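Local coordinates for protein cytochrome c, putative (Shewanella oneidensis, PDB 1SP3) that carries eight c-type hemes and probably acts as a respiratory oxidoreductase, reducing tetrathionate, at residues K46-I60 and N292-M304. Residues are numbered along the deposited sequence; the frame is centred on the assembly and turned at random.
Sequences KLPDRTVVRGKKNSI and NGTANAYMAGDKM. With HEC (heme c), chain D.
The Arg50 guanidinium grips the Asp302 carboxylate end-on, with the acid at the guanidinium edge and the two planes 28° apart. Arg50 NH1 donates to Asp302 OD1 at 3.1 Å and Arg50 NH2 to Asp302 OD2 at 2.7 Å, both on the syn side. Met299 CG covers one face of the guanidinium. Met299 N also donates to Asp302 OD2, from above the carboxylate plane. At the Tyr298 ring, Asp302 CG lies above one face, offset toward the rim, and Ile60 CD1 sits at the edge, 3.8 Å from Tyr298 CE2. Water 3 lies at the Arg54 guanidinium edge, bound by NE, and donates to Tyr298 O; Ser59 OG lies above one face of the Arg54 guanidinium, offset toward its rim. The contact joins the beta hairpin of strands 44-47 and 50-53, with its type I turn, to edge strand 295-297 of the large mixed sheet. Lys56, beyond the hairpin, ligates a heme iron through NZ. An alanine in place of Asp302 would probably leave the Arg50 charge without this mate and Met299 N without its acceptor. Met299 is bent at chi2 (-78°) and chi3 (-65°), which tucks CE against Val52 CB at 3.9 Å. Leu47 CD2 packs on Ala297 CB.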
ATOM      1  N   LYS A  46       8.717  13.492  -5.593  1.00 33.77           N
ATOM      2  CA  LYS A  46       8.580  14.843  -6.057  1.00 34.48           C
ATOM      3  C   LYS A  46       7.115  15.269  -5.858  1.00 35.15           C
ATOM      4  O   LYS A  46       6.234  14.839  -6.610  1.00 35.33           O
ATOM      5  CB  LYS A  46       9.120  14.925  -7.508  1.00 33.89           C
ATOM      6  CG  LYS A  46       9.214  16.333  -8.105  1.00 43.33           C
ATOM      7  CD  LYS A  46      10.040  16.342  -9.480  1.00 52.20           C
ATOM      8  CE  LYS A  46      10.094  17.761 -10.171  1.00 56.31           C
ATOM      9  NZ  LYS A  46       9.302  18.758  -9.353  1.00 59.78           N
ATOM     10  N   LEU A  47       6.863  16.007  -4.755  1.00 34.54           N
ATOM     11  CA  LEU A  47       5.602  16.695  -4.465  1.00 36.11           C
ATOM     12  C   LEU A  47       5.416  18.021  -5.264  1.00 37.27           C
ATOM     13  O   LEU A  47       6.391  18.601  -5.726  1.00 39.72           O
ATOM     14  CB  LEU A  47       5.490  16.961  -2.932  1.00 35.51           C
ATOM     15  CG  LEU A  47       5.679  15.734  -2.007  1.00 35.20           C
ATOM     16  CD1 LEU A  47       5.448  16.141  -0.536  1.00 31.25           C
ATOM     17  CD2 LEU A  47       4.821  14.446  -2.422  1.00 29.23           C
ATOM     18  N   PRO A  48       4.216  18.548  -5.405  1.00 37.88           N
ATOM     19  CA  PRO A  48       4.026  19.752  -6.213  1.00 39.50           C
ATOM     20  C   PRO A  48       5.037  20.884  -5.938  1.00 40.82           C
ATOM     21  O   PRO A  48       5.550  21.503  -6.889  1.00 39.99           O
ATOM     22  CB  PRO A  48       2.600  20.176  -5.827  1.00 39.36           C
ATOM     23  CG  PRO A  48       1.927  18.875  -5.621  1.00 37.70           C
ATOM     24  CD  PRO A  48       2.943  18.100  -4.825  1.00 38.89           C
ATOM     25  N   ASP A  49       5.395  21.058  -4.663  1.00 41.44           N
ATOM     26  CA  ASP A  49       6.140  22.212  -4.187  1.00 43.25           C
ATOM     27  C   ASP A  49       7.522  21.901  -3.577  1.00 42.41           C
ATOM     28  O   ASP A  49       8.189  22.801  -3.124  1.00 43.46           O
ATOM     29  CB  ASP A  49       5.305  22.882  -3.089  1.00 43.31           C
ATOM     30  CG  ASP A  49       4.916  21.905  -1.947  1.00 48.10           C
ATOM     31  OD1 ASP A  49       4.364  20.759  -2.229  1.00 46.91           O
ATOM     32  OD2 ASP A  49       5.127  22.226  -0.714  1.00 52.21           O
ATOM     33  N   ARG A  50       7.907  20.629  -3.506  1.00 41.65           N
ATOM     34  CA  ARG A  50       9.137  20.189  -2.807  1.00 40.14           C
ATOM     35  C   ARG A  50       9.453  18.714  -3.120  1.00 39.54           C
ATOM     36  O   ARG A  50       8.530  17.942  -3.426  1.00 36.97           O
ATOM     37  CB  ARG A  50       9.013  20.365  -1.275  1.00 40.35           C
ATOM     38  CG  ARG A  50       7.681  19.853  -0.684  1.00 41.08           C
ATOM     39  CD  ARG A  50       7.512  19.866   0.898  1.00 42.81           C
ATOM     40  NE  ARG A  50       6.187  19.345   1.213  1.00 39.31           N
ATOM     41  CZ  ARG A  50       5.682  19.128   2.426  1.00 45.52           C
ATOM     42  NH1 ARG A  50       6.406  19.384   3.544  1.00 38.94           N
ATOM     43  NH2 ARG A  50       4.404  18.625   2.496  1.00 42.54           N
ATOM     44  N   THR A  51      10.741  18.329  -3.079  1.00 38.81           N
ATOM     45  CA  THR A  51      11.138  16.899  -3.106  1.00 40.38           C
ATOM     46  C   THR A  51      11.386  16.384  -1.665  1.00 39.01           C
ATOM     47  O   THR A  51      12.007  17.070  -0.825  1.00 38.30           O
ATOM     48  CB  THR A  51      12.379  16.649  -3.973  1.00 41.95           C
ATOM     49  OG1 THR A  51      12.084  17.015  -5.316  1.00 48.48           O
ATOM     50  CG2 THR A  51      12.697  15.216  -4.084  1.00 37.34           C
ATOM     51  N   VAL A  52      10.814  15.214  -1.367  1.00 36.15           N
ATOM     52  CA  VAL A  52      10.893  14.689  -0.016  1.00 35.68           C
ATOM     53  C   VAL A  52      11.391  13.286  -0.052  1.00 34.43           C
ATOM     54  O   VAL A  52      11.443  12.646  -1.077  1.00 33.05           O
ATOM     55  CB  VAL A  52       9.506  14.668   0.745  1.00 35.95           C
ATOM     56  CG1 VAL A  52       9.068  16.092   1.108  1.00 34.64           C
ATOM     57  CG2 VAL A  52       8.422  13.882  -0.066  1.00 33.35           C
ATOM     58  N   VAL A  53      11.795  12.840   1.116  1.00 35.34           N
ATOM     59  CA  VAL A  53      12.046  11.446   1.369  1.00 34.49           C
ATOM     60  C   VAL A  53      10.798  10.858   2.021  1.00 33.54           C
ATOM     61  O   VAL A  53      10.456  11.177   3.135  1.00 33.32           O
ATOM     62  CB  VAL A  53      13.384  11.215   2.114  1.00 35.87           C
ATOM     63  CG1 VAL A  53      13.527   9.699   2.505  1.00 32.66           C
ATOM     64  CG2 VAL A  53      14.545  11.610   1.162  1.00 37.47           C
ATOM     65  N   ARG A  54      10.054  10.083   1.245  1.00 32.25           N
ATOM     66  CA  ARG A  54       8.868   9.459   1.727  1.00 32.47           C
ATOM     67  C   ARG A  54       9.218   7.946   1.830  1.00 33.16           C
ATOM     68  O   ARG A  54      10.196   7.606   2.461  1.00 33.19           O
ATOM     69  CB  ARG A  54       7.686   9.789   0.765  1.00 32.41           C
ATOM     70  CG  ARG A  54       6.328   9.697   1.408  1.00 33.31           C
ATOM     71  CD  ARG A  54       5.128  10.582   0.844  1.00 32.60           C
ATOM     72  NE  ARG A  54       3.893  10.017   1.412  1.00 28.24           N
ATOM     73  CZ  ARG A  54       3.261   8.961   0.866  1.00 37.65           C
ATOM     74  NH1 ARG A  54       3.714   8.430  -0.299  1.00 32.87           N
ATOM     75  NH2 ARG A  54       2.171   8.448   1.447  1.00 31.97           N
ATOM     76  N   GLY A  55       8.449   7.049   1.207  1.00 32.48           N
ATOM     77  CA  GLY A  55       8.547   5.628   1.504  1.00 30.74           C
ATOM     78  C   GLY A  55       7.801   5.400   2.801  1.00 31.20           C
ATOM     79  O   GLY A  55       7.409   6.363   3.489  1.00 30.05           O
ATOM     80  N   LYS A  56       7.602   4.135   3.157  1.00 29.78           N
ATOM     81  CA  LYS A  56       6.827   3.771   4.326  1.00 32.05           C
ATOM     82  C   LYS A  56       7.416   4.367   5.645  1.00 33.44           C
ATOM     83  O   LYS A  56       6.646   4.686   6.559  1.00 33.01           O
ATOM     84  CB  LYS A  56       6.751   2.228   4.478  1.00 32.40           C
ATOM     85  CG  LYS A  56       5.993   1.800   5.692  1.00 29.86           C
ATOM     86  CD  LYS A  56       5.535   0.387   5.552  1.00 29.99           C
ATOM     87  CE  LYS A  56       4.819   0.068   6.837  1.00 27.35           C
ATOM     88  NZ  LYS A  56       4.294  -1.265   6.721  1.00 26.03           N
ATOM     89  N   LYS A  57       8.746   4.424   5.728  1.00 31.65           N
ATOM     90  CA  LYS A  57       9.465   4.887   6.917  1.00 32.73           C
ATOM     91  C   LYS A  57       8.991   6.282   7.351  1.00 33.50           C
ATOM     92  O   LYS A  57       8.882   6.580   8.518  1.00 33.46           O
ATOM     93  CB  LYS A  57      10.966   5.025   6.575  1.00 31.00           C
ATOM     94  CG  LYS A  57      11.894   5.073   7.820  1.00 30.10           C
ATOM     95  CD  LYS A  57      13.364   5.275   7.420  1.00 29.33           C
ATOM     96  CE  LYS A  57      14.286   5.029   8.669  1.00 29.42           C
ATOM     97  NZ  LYS A  57      15.690   5.059   8.144  1.00 34.09           N
ATOM     98  N   ASN A  58       8.745   7.129   6.361  1.00 35.02           N
ATOM     99  CA  ASN A  58       8.359   8.503   6.584  1.00 35.06           C
ATOM    100  C   ASN A  58       6.893   8.817   6.257  1.00 35.95           C
ATOM    101  O   ASN A  58       6.567   9.947   6.053  1.00 39.07           O
ATOM    102  CB  ASN A  58       9.315   9.382   5.763  1.00 33.99           C
ATOM    103  CG  ASN A  58      10.750   9.069   6.087  1.00 31.59           C
ATOM    104  OD1 ASN A  58      11.109   9.133   7.214  1.00 30.73           O
ATOM    105  ND2 ASN A  58      11.524   8.613   5.130  1.00 32.53           N
ATOM    106  N   SER A  59       6.013   7.838   6.129  1.00 34.93           N
ATOM    107  CA  SER A  59       4.694   8.189   5.615  1.00 32.43           C
ATOM    108  C   SER A  59       3.719   8.307   6.723  1.00 30.78           C
ATOM    109  O   SER A  59       3.810   7.596   7.733  1.00 28.07           O
ATOM    110  CB  SER A  59       4.184   7.143   4.595  1.00 33.49           C
ATOM    111  OG  SER A  59       4.991   7.239   3.413  1.00 34.32           O
ATOM    112  N   ILE A  60       2.722   9.143   6.495  1.00 30.96           N
ATOM    113  CA  ILE A  60       1.550   9.197   7.407  1.00 30.22           C
ATOM    114  C   ILE A  60       0.311   8.715   6.624  1.00 30.08           C
ATOM    115  O   ILE A  60       0.064   9.208   5.489  1.00 29.39           O
ATOM    116  CB  ILE A  60       1.401  10.643   7.948  1.00 30.96           C
ATOM    117  CG1 ILE A  60       2.598  10.894   8.867  1.00 33.63           C
ATOM    118  CG2 ILE A  60       0.147  10.852   8.817  1.00 30.89           C
ATOM    119  CD1 ILE A  60       2.635  12.323   9.550  1.00 40.11           C
ATOM    120  N   ASN A 292      -1.271  12.432 -13.448  1.00 25.87           N
ATOM    121  CA  ASN A 292      -0.109  12.632 -14.360  1.00 28.66           C
ATOM    122  C   ASN A 292       1.204  12.045 -13.867  1.00 30.78           C
ATOM    123  O   ASN A 292       2.273  12.392 -14.381  1.00 31.46           O
ATOM    124  CB  ASN A 292       0.133  14.143 -14.587  1.00 28.26           C
ATOM    125  CG  ASN A 292       0.578  14.878 -13.279  1.00 30.71           C
ATOM    126  OD1 ASN A 292       0.969  14.234 -12.281  1.00 36.95           O
ATOM    127  ND2 ASN A 292       0.467  16.186 -13.270  1.00 28.43           N
ATOM    128  N   GLY A 293       1.160  11.133 -12.905  1.00 32.20           N
ATOM    129  CA  GLY A 293       2.425  10.580 -12.440  1.00 33.02           C
ATOM    130  C   GLY A 293       2.897  11.249 -11.128  1.00 33.85           C
ATOM    131  O   GLY A 293       3.764  10.741 -10.440  1.00 33.70           O
ATOM    132  N   THR A 294       2.331  12.392 -10.761  1.00 33.42           N
ATOM    133  CA  THR A 294       2.725  12.960  -9.485  1.00 33.75           C
ATOM    134  C   THR A 294       1.548  12.970  -8.518  1.00 32.75           C
ATOM    135  O   THR A 294       0.362  12.943  -8.926  1.00 31.93           O
ATOM    136  CB  THR A 294       3.361  14.414  -9.626  1.00 33.77           C
ATOM    137  OG1 THR A 294       2.442  15.207 -10.337  1.00 41.44           O
ATOM    138  CG2 THR A 294       4.487  14.426 -10.615  1.00 34.83           C
ATOM    139  N   ALA A 295       1.884  13.018  -7.227  1.00 30.51           N
ATOM    140  CA  ALA A 295       0.898  12.956  -6.206  1.00 31.04           C
ATOM    141  C   ALA A 295       1.304  13.982  -5.111  1.00 32.43           C
ATOM    142  O   ALA A 295       2.507  14.278  -4.866  1.00 32.90           O
ATOM    143  CB  ALA A 295       0.860  11.537  -5.638  1.00 29.27           C
ATOM    144  N   ASN A 296       0.310  14.529  -4.462  1.00 31.00           N
ATOM    145  CA  ASN A 296       0.601  15.276  -3.270  1.00 31.26           C
ATOM    146  C   ASN A 296       0.597  14.368  -2.042  1.00 31.68           C
ATOM    147  O   ASN A 296      -0.099  13.350  -2.021  1.00 31.28           O
ATOM    148  CB  ASN A 296      -0.365  16.473  -3.103  1.00 30.76           C
ATOM    149  CG  ASN A 296       0.348  17.683  -2.453  1.00 32.73           C
ATOM    150  OD1 ASN A 296       1.493  17.544  -1.951  1.00 31.89           O
ATOM    151  ND2 ASN A 296      -0.285  18.836  -2.480  1.00 31.90           N
ATOM    152  N   ALA A 297       1.383  14.730  -1.027  1.00 31.21           N
ATOM    153  CA  ALA A 297       1.359  14.005   0.230  1.00 30.95           C
ATOM    154  C   ALA A 297       1.450  14.909   1.468  1.00 31.83           C
ATOM    155  O   ALA A 297       2.191  15.856   1.488  1.00 32.90           O
ATOM    156  CB  ALA A 297       2.464  12.914   0.275  1.00 28.82           C
ATOM    157  N   TYR A 298       0.714  14.538   2.514  1.00 32.11           N
ATOM    158  CA  TYR A 298       0.853  15.124   3.822  1.00 31.35           C
ATOM    159  C   TYR A 298       2.120  14.564   4.472  1.00 31.22           C
ATOM    160  O   TYR A 298       2.319  13.342   4.505  1.00 31.24           O
ATOM    161  CB  TYR A 298      -0.390  14.814   4.691  1.00 31.29           C
ATOM    162  CG  TYR A 298      -0.203  15.433   6.094  1.00 31.46           C
ATOM    163  CD1 TYR A 298      -0.577  16.772   6.344  1.00 32.41           C
ATOM    164  CD2 TYR A 298       0.427  14.725   7.114  1.00 29.04           C
ATOM    165  CE1 TYR A 298      -0.363  17.377   7.608  1.00 30.63           C
ATOM    166  CE2 TYR A 298       0.627  15.324   8.428  1.00 27.49           C
ATOM    167  CZ  TYR A 298       0.233  16.667   8.635  1.00 28.06           C
ATOM    168  OH  TYR A 298       0.421  17.291   9.875  1.00 31.31           O
ATOM    169  N   MET A 299       3.003  15.425   4.951  1.00 29.86           N
ATOM    170  CA  MET A 299       4.196  14.913   5.596  1.00 31.67           C
ATOM    171  C   MET A 299       4.257  15.362   7.055  1.00 32.64           C
ATOM    172  O   MET A 299       3.559  16.326   7.442  1.00 29.77           O
ATOM    173  CB  MET A 299       5.459  15.400   4.919  1.00 32.63           C
ATOM    174  CG  MET A 299       5.463  15.182   3.433  1.00 31.85           C
ATOM    175  SD  MET A 299       5.849  13.468   3.227  1.00 35.72           S
ATOM    176  CE  MET A 299       7.464  13.330   3.844  1.00 36.13           C
ATOM    177  N   ALA A 300       5.048  14.627   7.855  1.00 31.08           N
ATOM    178  CA  ALA A 300       5.062  14.872   9.281  1.00 33.38           C
ATOM    179  C   ALA A 300       5.447  16.294   9.542  1.00 33.20           C
ATOM    180  O   ALA A 300       6.319  16.808   8.934  1.00 33.67           O
ATOM    181  CB  ALA A 300       6.013  13.920   9.984  1.00 33.69           C
ATOM    182  N   GLY A 301       4.713  16.940  10.432  1.00 35.67           N
ATOM    183  CA  GLY A 301       4.926  18.341  10.703  1.00 34.91           C
ATOM    184  C   GLY A 301       4.167  19.344   9.864  1.00 35.72           C
ATOM    185  O   GLY A 301       4.224  20.494  10.221  1.00 35.85           O
ATOM    186  N   ASP A 302       3.504  18.959   8.755  1.00 33.92           N
ATOM    187  CA  ASP A 302       2.803  19.901   7.885  1.00 32.66           C
ATOM    188  C   ASP A 302       1.644  20.489   8.694  1.00 34.18           C
ATOM    189  O   ASP A 302       1.007  19.769   9.428  1.00 31.64           O
ATOM    190  CB  ASP A 302       2.143  19.152   6.726  1.00 32.90           C
ATOM    191  CG  ASP A 302       3.113  18.768   5.625  1.00 34.02           C
ATOM    192  OD1 ASP A 302       4.336  18.944   5.778  1.00 34.13           O
ATOM    193  OD2 ASP A 302       2.710  18.326   4.534  1.00 33.87           O
ATOM    194  N   LYS A 303       1.357  21.788   8.560  1.00 34.32           N
ATOM    195  CA  LYS A 303       0.137  22.285   9.174  1.00 36.43           C
ATOM    196  C   LYS A 303      -1.126  21.747   8.475  1.00 37.19           C
ATOM    197  O   LYS A 303      -1.122  21.428   7.282  1.00 36.94           O
ATOM    198  CB  LYS A 303       0.119  23.833   9.180  1.00 37.36           C
ATOM    199  CG  LYS A 303       1.154  24.390  10.213  1.00 38.66           C
ATOM    200  CD  LYS A 303       0.522  25.035  11.449  1.00 44.22           C
ATOM    201  CE  LYS A 303      -0.340  26.273  11.052  1.00 46.77           C
ATOM    202  NZ  LYS A 303      -1.087  26.955  12.213  1.00 46.90           N
ATOM    203  N   MET A 304      -2.232  21.679   9.194  1.00 36.45           N
ATOM    204  CA  MET A 304      -3.438  21.244   8.525  1.00 37.41           C
ATOM    205  C   MET A 304      -4.566  22.079   9.111  1.00 38.88           C
ATOM    206  O   MET A 304      -4.340  22.820  10.088  1.00 38.57           O
ATOM    207  CB  MET A 304      -3.642  19.723   8.664  1.00 35.55           C
ATOM    208  CG  MET A 304      -3.235  19.090   9.955  1.00 33.67           C
ATOM    209  SD  MET A 304      -4.270  19.621  11.408  1.00 37.12           S
ATOM    210  CE  MET A 304      -5.782  18.759  11.329  1.00 22.35           C
TER
HETATM  211 FE   HEC D 802       2.172  -1.038   6.428  1.00 38.45          FE
HETATM  212  CHA HEC D 802       2.704   0.749   3.449  1.00 34.58           C
HETATM  213  CHB HEC D 802       1.994   1.944   8.161  1.00 29.55           C
HETATM  214  CHC HEC D 802       1.915  -2.730   9.389  1.00 35.09           C
HETATM  215  CHD HEC D 802       2.160  -3.990   4.757  1.00 29.90           C
HETATM  216  NA  HEC D 802       2.285   1.024   5.913  1.00 34.62           N
HETATM  217  C1A HEC D 802       2.519   1.528   4.623  1.00 35.83           C
HETATM  218  C2A HEC D 802       2.530   2.986   4.725  1.00 33.91           C
HETATM  219  C3A HEC D 802       2.343   3.334   6.032  1.00 32.40           C
HETATM  220  C4A HEC D 802       2.184   2.087   6.794  1.00 32.87           C
HETATM  221  CMA HEC D 802       2.289   4.825   6.585  1.00 29.58           C
HETATM  222  CAA HEC D 802       2.707   3.973   3.508  1.00 31.77           C
HETATM  223  CBA HEC D 802       1.346   4.606   3.111  1.00 32.10           C
HETATM  224  CGA HEC D 802       0.260   3.513   2.918  1.00 37.92           C
HETATM  225  O1A HEC D 802      -0.600   3.366   3.837  1.00 29.65           O
HETATM  226  O2A HEC D 802       0.196   2.704   1.892  1.00 41.71           O
HETATM  227  NB  HEC D 802       1.989  -0.535   8.405  1.00 31.89           N
HETATM  228  C1B HEC D 802       1.993   0.793   8.890  1.00 31.52           C
HETATM  229  C2B HEC D 802       1.961   0.769  10.335  1.00 30.78           C
HETATM  230  C3B HEC D 802       1.902  -0.544  10.674  1.00 31.42           C
HETATM  231  C4B HEC D 802       1.940  -1.358   9.454  1.00 31.75           C
HETATM  232  CMB HEC D 802       1.934   2.057  11.222  1.00 27.79           C
HETATM  233  CAB HEC D 802       1.866  -1.177  12.088  1.00 29.51           C
HETATM  234  CBB HEC D 802       1.189  -0.585  13.133  1.00 33.41           C
HETATM  235  NC  HEC D 802       2.014  -3.093   7.004  1.00 35.03           N
HETATM  236  C1C HEC D 802       1.923  -3.545   8.286  1.00 32.66           C
HETATM  237  C2C HEC D 802       1.829  -4.977   8.254  1.00 35.01           C
HETATM  238  C3C HEC D 802       1.870  -5.355   6.929  1.00 35.42           C
HETATM  239  C4C HEC D 802       2.009  -4.141   6.131  1.00 32.90           C
HETATM  240  CMC HEC D 802       1.722  -5.825   9.559  1.00 30.16           C
HETATM  241  CAC HEC D 802       1.797  -6.814   6.330  1.00 35.36           C
HETATM  242  CBC HEC D 802       0.774  -7.721   6.531  1.00 30.38           C
HETATM  243  ND  HEC D 802       2.369  -1.554   4.383  1.00 32.67           N
HETATM  244  C1D HEC D 802       2.448  -2.875   4.001  1.00 27.38           C
HETATM  245  C2D HEC D 802       2.837  -2.852   2.571  1.00 29.59           C
HETATM  246  C3D HEC D 802       3.016  -1.389   2.143  1.00 31.73           C
HETATM  247  C4D HEC D 802       2.704  -0.645   3.345  1.00 30.32           C
HETATM  248  CMD HEC D 802       3.036  -4.074   1.674  1.00 24.08           C
HETATM  249  CAD HEC D 802       3.374  -0.825   0.711  1.00 36.93           C
HETATM  250  CBD HEC D 802       2.045  -0.618  -0.024  1.00 47.49           C
HETATM  251  CGD HEC D 802       2.198  -0.279  -1.525  1.00 56.95           C
HETATM  252  O1D HEC D 802       1.247  -0.666  -2.244  1.00 61.13           O
HETATM  253  O2D HEC D 802       3.171   0.375  -2.088  1.00 55.63           O
HETATM  254  O   HOH W   1       4.736  12.671  -6.591  1.00 27.37           O
HETATM  255  O   HOH W   2       3.189  19.248  -0.669  1.00 47.82           O
HETATM  256  O   HOH W   3       3.174  10.902   3.973  1.00 41.02           O
HETATM  257  O   HOH W   4       6.341  12.212   7.152  1.00 41.61           O